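Local coordinates for metallo-beta-lactamase domain-containing protein (Thermotoga maritima, PDB 3H3E) that binds zinc through a metallo-beta-lactamase fold and probably acts as a metal-dependent enzyme, although its reaction is not established, at residues A[35-40]-A[166-171]; A[117-122]-A[130-135]. The protein carries 2 engineered substitutions. All coordinates share one frame; numbering follows the deposited sequence.

Interaction 1 of 2, residues A[35-40]-A[166-171]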
loop_
_atom_site.group_PDB
_atom_site.type_symbol
_atom_site.label_atom_id
_atom_site.label_comp_id
_atom_site.label_asym_id
_atom_site.label_seq_id
_atom_site.Cartn_x
_atom_site.Cartn_y
_atom_site.Cartn_z
ATOM N N VAL A 35 4.256 -2.026 6.326
ATOM C CA VAL A 35 3.686 -3.203 6.951
ATOM C C VAL A 35 4.487 -4.435 6.568
ATOM O O VAL A 35 4.774 -4.668 5.399
ATOM C CB VAL A 35 2.205 -3.389 6.575
ATOM C CG1 VAL A 35 2.039 -3.362 5.098
ATOM C CG2 VAL A 35 1.694 -4.689 7.109
ATOM N N LEU A 36 4.878 -5.200 7.581
ATOM C CA LEU A 36 5.572 -6.459 7.394
ATOM C C LEU A 36 4.549 -7.572 7.198
ATOM O O LEU A 36 3.668 -7.780 8.031
ATOM C CB LEU A 36 6.441 -6.758 8.606
ATOM C CG LEU A 36 7.261 -8.047 8.570
ATOM C CD1 LEU A 36 8.211 -8.064 7.391
ATOM C CD2 LEU A 36 8.030 -8.147 9.863
ATOM N N VAL A 37 4.665 -8.274 6.081
ATOM C CA VAL A 37 3.702 -9.296 5.728
ATOM C C VAL A 37 4.401 -10.620 5.560
ATOM O O VAL A 37 4.933 -10.908 4.502
ATOM C CB VAL A 37 3.011 -8.962 4.413
ATOM C CG1 VAL A 37 1.947 -10.002 4.108
ATOM C CG2 VAL A 37 2.407 -7.575 4.484
ATOM N N ASP A 38 4.398 -11.423 6.612
ATOM C CA ASP A 38 5.133 -12.672 6.606
ATOM C C ASP A 38 6.577 -12.376 6.264
ATOM O O ASP A 38 7.289 -11.744 7.040
ATOM C CB ASP A 38 4.532 -13.647 5.593
ATOM C CG ASP A 38 4.549 -15.091 6.079
ATOM O OD1 ASP A 38 4.337 -15.322 7.292
ATOM O OD2 ASP A 38 4.759 -15.993 5.237
ATOM N N SER A 39 7.000 -12.792 5.082
ATOM C CA SER A 39 8.419 -12.758 4.738
ATOM C C SER A 39 8.804 -11.616 3.806
ATOM O O SER A 39 9.871 -11.634 3.194
ATOM C CB SER A 39 8.794 -14.071 4.071
ATOM O OG SER A 39 7.839 -14.380 3.068
ATOM N N VAL A 40 7.944 -10.618 3.691
ATOM C CA VAL A 40 8.196 -9.548 2.749
ATOM C C VAL A 40 7.772 -8.220 3.396
ATOM O O VAL A 40 6.807 -8.181 4.147
ATOM C CB VAL A 40 7.451 -9.855 1.436
ATOM C CG1 VAL A 40 6.259 -8.948 1.259
ATOM C CG2 VAL A 40 8.381 -9.736 0.277
ATOM N N LEU A 166 -0.012 -5.777 -3.346
ATOM C CA LEU A 166 0.369 -7.120 -2.967
ATOM C C LEU A 166 -0.870 -7.975 -2.742
ATOM O O LEU A 166 -1.829 -7.544 -2.118
ATOM C CB LEU A 166 1.222 -7.073 -1.701
ATOM C CG LEU A 166 1.620 -8.395 -1.068
ATOM C CD1 LEU A 166 2.522 -9.114 -2.024
ATOM C CD2 LEU A 166 2.316 -8.162 0.290
ATOM N N VAL A 167 -0.848 -9.186 -3.277
ATOM C CA VAL A 167 -1.894 -10.160 -3.008
ATOM C C VAL A 167 -1.251 -11.424 -2.441
ATOM O O VAL A 167 -0.351 -12.012 -3.040
ATOM C CB VAL A 167 -2.705 -10.492 -4.272
ATOM C CG1 VAL A 167 -3.832 -11.463 -3.954
ATOM C CG2 VAL A 167 -3.257 -9.234 -4.862
ATOM N N VAL A 168 -1.711 -11.809 -1.262
ATOM C CA VAL A 168 -1.258 -13.017 -0.610
ATOM C C VAL A 168 -2.410 -14.002 -0.650
ATOM O O VAL A 168 -3.505 -13.712 -0.160
ATOM C CB VAL A 168 -0.915 -12.770 0.870
ATOM C CG1 VAL A 168 -0.296 -14.023 1.493
ATOM C CG2 VAL A 168 -0.009 -11.543 1.030
ATOM N N ARG A 169 -2.149 -15.166 -1.234
ATOM C CA ARG A 169 -3.152 -16.205 -1.397
ATOM C C ARG A 169 -3.114 -17.136 -0.189
ATOM O O ARG A 169 -2.116 -17.800 0.080
ATOM C CB ARG A 169 -2.918 -16.948 -2.712
ATOM C CG ARG A 169 -3.922 -18.020 -3.044
ATOM C CD ARG A 169 -3.367 -18.878 -4.160
ATOM N NE ARG A 169 -3.822 -18.467 -5.484
ATOM C CZ ARG A 169 -3.079 -18.538 -6.585
ATOM N NH1 ARG A 169 -1.825 -18.973 -6.499
ATOM N NH2 ARG A 169 -3.582 -18.158 -7.764
ATOM N N THR A 170 -4.226 -17.146 0.536
ATOM C CA THR A 170 -4.391 -17.807 1.824
ATOM C C THR A 170 -5.450 -18.902 1.649
ATOM O O THR A 170 -6.268 -18.826 0.724
ATOM C CB THR A 170 -4.829 -16.737 2.863
ATOM O OG1 THR A 170 -3.675 -16.244 3.535
ATOM C CG2 THR A 170 -5.824 -17.250 3.881
ATOM N N LYS A 171 -5.440 -19.929 2.497
ATOM C CA LYS A 171 -6.438 -20.989 2.353
ATOM C C LYS A 171 -7.853 -20.438 2.591
ATOM O O LYS A 171 -8.844 -21.000 2.118
ATOM C CB LYS A 171 -6.126 -22.183 3.261
ATOM C CG LYS A 171 -6.400 -21.939 4.726
ATOM C CD LYS A 171 -6.078 -23.162 5.569
ATOM C CE LYS A 171 -4.591 -23.255 5.870
ATOM N NZ LYS A 171 -4.309 -24.195 6.997
#

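Interaction 2 of 2, residues A[117-122]-A[130-135]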
loop_
_atom_site.group_PDB
_atom_site.type_symbol
_atom_site.label_atom_id
_atom_site.label_comp_id
_atom_site.label_asym_id
_atom_site.label_seq_id
_atom_site.Cartn_x
_atom_site.Cartn_y
_atom_site.Cartn_z
ATOM N N LYS A 117 14.673 -4.376 -8.266
ATOM C CA LYS A 117 14.035 -5.401 -9.071
ATOM C C LYS A 117 12.842 -4.734 -9.715
ATOM O O LYS A 117 11.871 -4.389 -9.043
ATOM C CB LYS A 117 13.597 -6.575 -8.204
ATOM C CG LYS A 117 12.636 -7.528 -8.891
ATOM C CD LYS A 117 13.369 -8.597 -9.668
ATOM C CE LYS A 117 12.495 -9.810 -9.922
ATOM N NZ LYS A 117 13.352 -11.013 -10.169
ATOM N N PHE A 118 12.934 -4.515 -11.015
ATOM C CA PHE A 118 11.914 -3.752 -11.727
ATOM C C PHE A 118 10.751 -4.600 -12.200
ATOM O O PHE A 118 10.931 -5.629 -12.861
ATOM C CB PHE A 118 12.540 -2.948 -12.862
ATOM C CG PHE A 118 13.366 -1.808 -12.373
ATOM C CD1 PHE A 118 14.741 -1.911 -12.307
ATOM C CD2 PHE A 118 12.756 -0.647 -11.905
ATOM C CE1 PHE A 118 15.504 -0.858 -11.816
ATOM C CE2 PHE A 118 13.500 0.402 -11.423
ATOM C CZ PHE A 118 14.878 0.301 -11.376
ATOM N N VAL A 119 9.552 -4.165 -11.823
ATOM C CA VAL A 119 8.341 -4.920 -12.078
ATOM C C VAL A 119 7.668 -4.353 -13.321
ATOM O O VAL A 119 7.332 -3.172 -13.361
ATOM C CB VAL A 119 7.435 -4.875 -10.836
ATOM C CG1 VAL A 119 6.093 -5.502 -11.102
ATOM C CG2 VAL A 119 8.121 -5.587 -9.691
ATOM N N ILE A 120 7.518 -5.187 -14.351
ATOM C CA ILE A 120 6.960 -4.758 -15.637
ATOM C C ILE A 120 5.603 -5.375 -15.953
ATOM O O ILE A 120 4.736 -4.719 -16.517
ATOM C CB ILE A 120 7.847 -5.181 -16.786
ATOM C CG1 ILE A 120 9.285 -5.375 -16.320
ATOM C CG2 ILE A 120 7.742 -4.185 -17.929
ATOM C CD1 ILE A 120 10.085 -6.213 -17.292
ATOM N N GLU A 121 5.432 -6.644 -15.603
ATOM C CA GLU A 121 4.200 -7.378 -15.870
ATOM C C GLU A 121 2.965 -6.828 -15.141
ATOM O O GLU A 121 3.089 -6.078 -14.175
ATOM C CB GLU A 121 4.391 -8.847 -15.491
ATOM C CG GLU A 121 5.741 -9.433 -15.857
ATOM C CD GLU A 121 6.024 -9.342 -17.332
ATOM O OE1 GLU A 121 5.128 -8.880 -18.072
ATOM O OE2 GLU A 121 7.138 -9.726 -17.756
ATOM N N ARG A 122 1.777 -7.221 -15.605
ATOM C CA ARG A 122 0.526 -6.921 -14.910
ATOM C C ARG A 122 0.443 -7.741 -13.627
ATOM O O ARG A 122 -0.024 -7.254 -12.607
ATOM C CB ARG A 122 -0.700 -7.229 -15.783
ATOM C CG ARG A 122 -0.767 -6.557 -17.165
ATOM C CD ARG A 122 -1.031 -5.043 -17.113
ATOM N NE ARG A 122 -2.386 -4.685 -16.680
ATOM C CZ ARG A 122 -2.667 -3.944 -15.604
ATOM N NH1 ARG A 122 -1.689 -3.466 -14.837
ATOM N NH2 ARG A 122 -3.934 -3.674 -15.300
HETATM N N MSE A 130 2.306 -15.375 -3.184
HETATM C CA MSE A 130 2.371 -13.923 -3.137
HETATM C C MSE A 130 2.556 -13.361 -4.543
HETATM O O MSE A 130 3.340 -13.892 -5.329
HETATM C CB MSE A 130 3.492 -13.457 -2.199
HETATM C CG MSE A 130 3.148 -13.597 -0.711
HETATM SE SE MSE A 130 4.271 -12.753 0.412
HETATM C CE MSE A 130 5.766 -13.641 0.003
ATOM N N PHE A 131 1.817 -12.295 -4.848
ATOM C CA PHE A 131 1.820 -11.676 -6.168
ATOM C C PHE A 131 1.759 -10.158 -6.073
ATOM O O PHE A 131 1.090 -9.609 -5.213
ATOM C CB PHE A 131 0.576 -12.098 -6.963
ATOM C CG PHE A 131 0.422 -13.563 -7.117
ATOM C CD1 PHE A 131 -0.261 -14.300 -6.167
ATOM C CD2 PHE A 131 0.936 -14.211 -8.225
ATOM C CE1 PHE A 131 -0.413 -15.655 -6.311
ATOM C CE2 PHE A 131 0.791 -15.564 -8.369
ATOM C CZ PHE A 131 0.114 -16.291 -7.410
ATOM N N LEU A 132 2.406 -9.486 -7.010
ATOM C CA LEU A 132 2.239 -8.056 -7.156
ATOM C C LEU A 132 1.375 -7.802 -8.362
ATOM O O LEU A 132 1.633 -8.343 -9.436
ATOM C CB LEU A 132 3.580 -7.383 -7.387
ATOM C CG LEU A 132 4.385 -7.066 -6.146
ATOM C CD1 LEU A 132 5.793 -6.698 -6.564
ATOM C CD2 LEU A 132 3.709 -5.938 -5.376
ATOM N N LEU A 133 0.361 -6.965 -8.183
ATOM C CA LEU A 133 -0.479 -6.545 -9.283
ATOM C C LEU A 133 -0.201 -5.102 -9.651
ATOM O O LEU A 133 -0.120 -4.238 -8.784
ATOM C CB LEU A 133 -1.952 -6.746 -8.941
ATOM C CG LEU A 133 -2.402 -8.149 -9.351
ATOM C CD1 LEU A 133 -1.813 -9.151 -8.388
ATOM C CD2 LEU A 133 -3.904 -8.229 -9.389
ATOM N N GLY A 134 -0.063 -4.851 -10.947
ATOM C CA GLY A 134 0.344 -3.551 -11.441
ATOM C C GLY A 134 -0.771 -2.537 -11.376
ATOM O O GLY A 134 -1.821 -2.798 -10.789
ATOM N N PRO A 135 -0.557 -1.371 -11.996
ATOM C CA PRO A 135 -1.497 -0.258 -11.899
ATOM C C PRO A 135 -2.908 -0.729 -12.238
ATOM O O PRO A 135 -3.119 -1.337 -13.290
ATOM C CB PRO A 135 -1.006 0.700 -12.979
ATOM C CG PRO A 135 0.326 0.293 -13.308
ATOM C CD PRO A 135 0.466 -1.141 -13.022
HETATM O O HOH W 1 3.355 -6.888 -11.255
#

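Interaction 1 of 2, residues A[35-40]-A[166-171]
Val37 and Val168 share the same branch arrangement, with CG1 trans to the main-chain nitrogen (chi1 -176° and -174°) and CG2 beside it. Val37 thereby presents both methyls to the 166-171 strand: CG1 meets Val168 CG2 end to end at 4.0 Å, while Val37 CG2 lies 4.2 Å from Leu166 CD2. In Leu166, a chi1 of 175° sends CG trans to the nitrogen, and CD2 continues the extended line from CA, anti to it, to reach the place where two valines converge. The second of these, Val40, comes tip to tip with the leucine, its CG1 standing 4.1 Å from Leu166 CD2. One leucine methyl thus serves two partners. All three contacts are between methyl groups, and the backbones stay well apart: the nearest alpha carbons, Val37 CA and Val168 CA, are separated by 8.9 Å. This is face-to-face packing between the two mixed sheets of the metallo-beta-lactamase sandwich, strand 34-37 and its hairpin partner 40-42 belonging to one sheet and strand 165-170 to the other. Beta-branched valine suits the extended backbone and packs its short methyls between the layers, whereas the longer leucine spans more of the space between them. Val37 and Val40 both face inward because they bracket a type II' turn, closed by Val37 N to Val40 O at 2.9 Å and Val40 N to Val37 O at 3.1 Å. Polar Asp38 and Ser39 occupy its solvent-exposed corners. Around the contact the same interface continues, with Met13 of strand 13-19 on Val168 and Val35 on Ile177. The other face of strand 165-170 carries Arg169, whose side chain touches Leu174 and whose NE makes a long, weak ion pair with Glu198.

Interaction 2 of 2, residues A[117-122]-A[130-135]
Arg122 holds the 130-135 segment at both its main chain and its guanidinium. Its carbonyl O accepts a fairly straight hydrogen bond from Gly134 N (2.9 Å, 160° at the hydrogen), and Leu133 CA adds a CH...O contact to that oxygen at 3.4 Å. The side chain, folded at chi2 and chi3, curls back end-on to Pro135 O: this single oxygen accepts two clearly bent bonds, from NH1 over 3.0 Å and NH2 over 3.2 Å, and sits somewhat out of the guanidinium plane. Proline has no N-H that needs a partner, and its carbonyl is the acceptor here; Gly134, lacking a side chain, lets the two segments approach closely beside Arg122. A water bridges two further carbonyls, donating to Glu121 O at 3.0 Å and Leu132 O at 2.9 Å; Glu121 O also accepts from Arg89 NH2. Apolar closure comes from Val119 CG2 against Leu132 CD1 at 4.1 Å, the side chains crossing at about a right angle beside Gln164. The contact joins the ends and following loops of strand 115-119, outermost in one sheet, and strand 130-133, between strands 123-127 and 165-170 in the other, while Asp191 of helix 185-193 makes a long, weak ion pair with Arg122.

The two interactions have centres about 14 Å apart and join the same pair of sheets at different places. Along the chain the order is 35-40, 117-122, 130-135, 166-171, so interaction 2 falls entirely between the two halves of interaction 1. Their second segments run on neighbouring antiparallel strands, 130-133 and 165-170, where Val167 N probably donates a hydrogen bond to Phe131 O over 2.8 Å. Interaction 1 joins the layers through buried methyls, whereas interaction 2 adds polar bonds between the loops that follow its strands to one apolar pair. Interaction 2 also lies nearer the zinc ligands, the side chain of Pro135 being about 9 Å from those of His69 and His182.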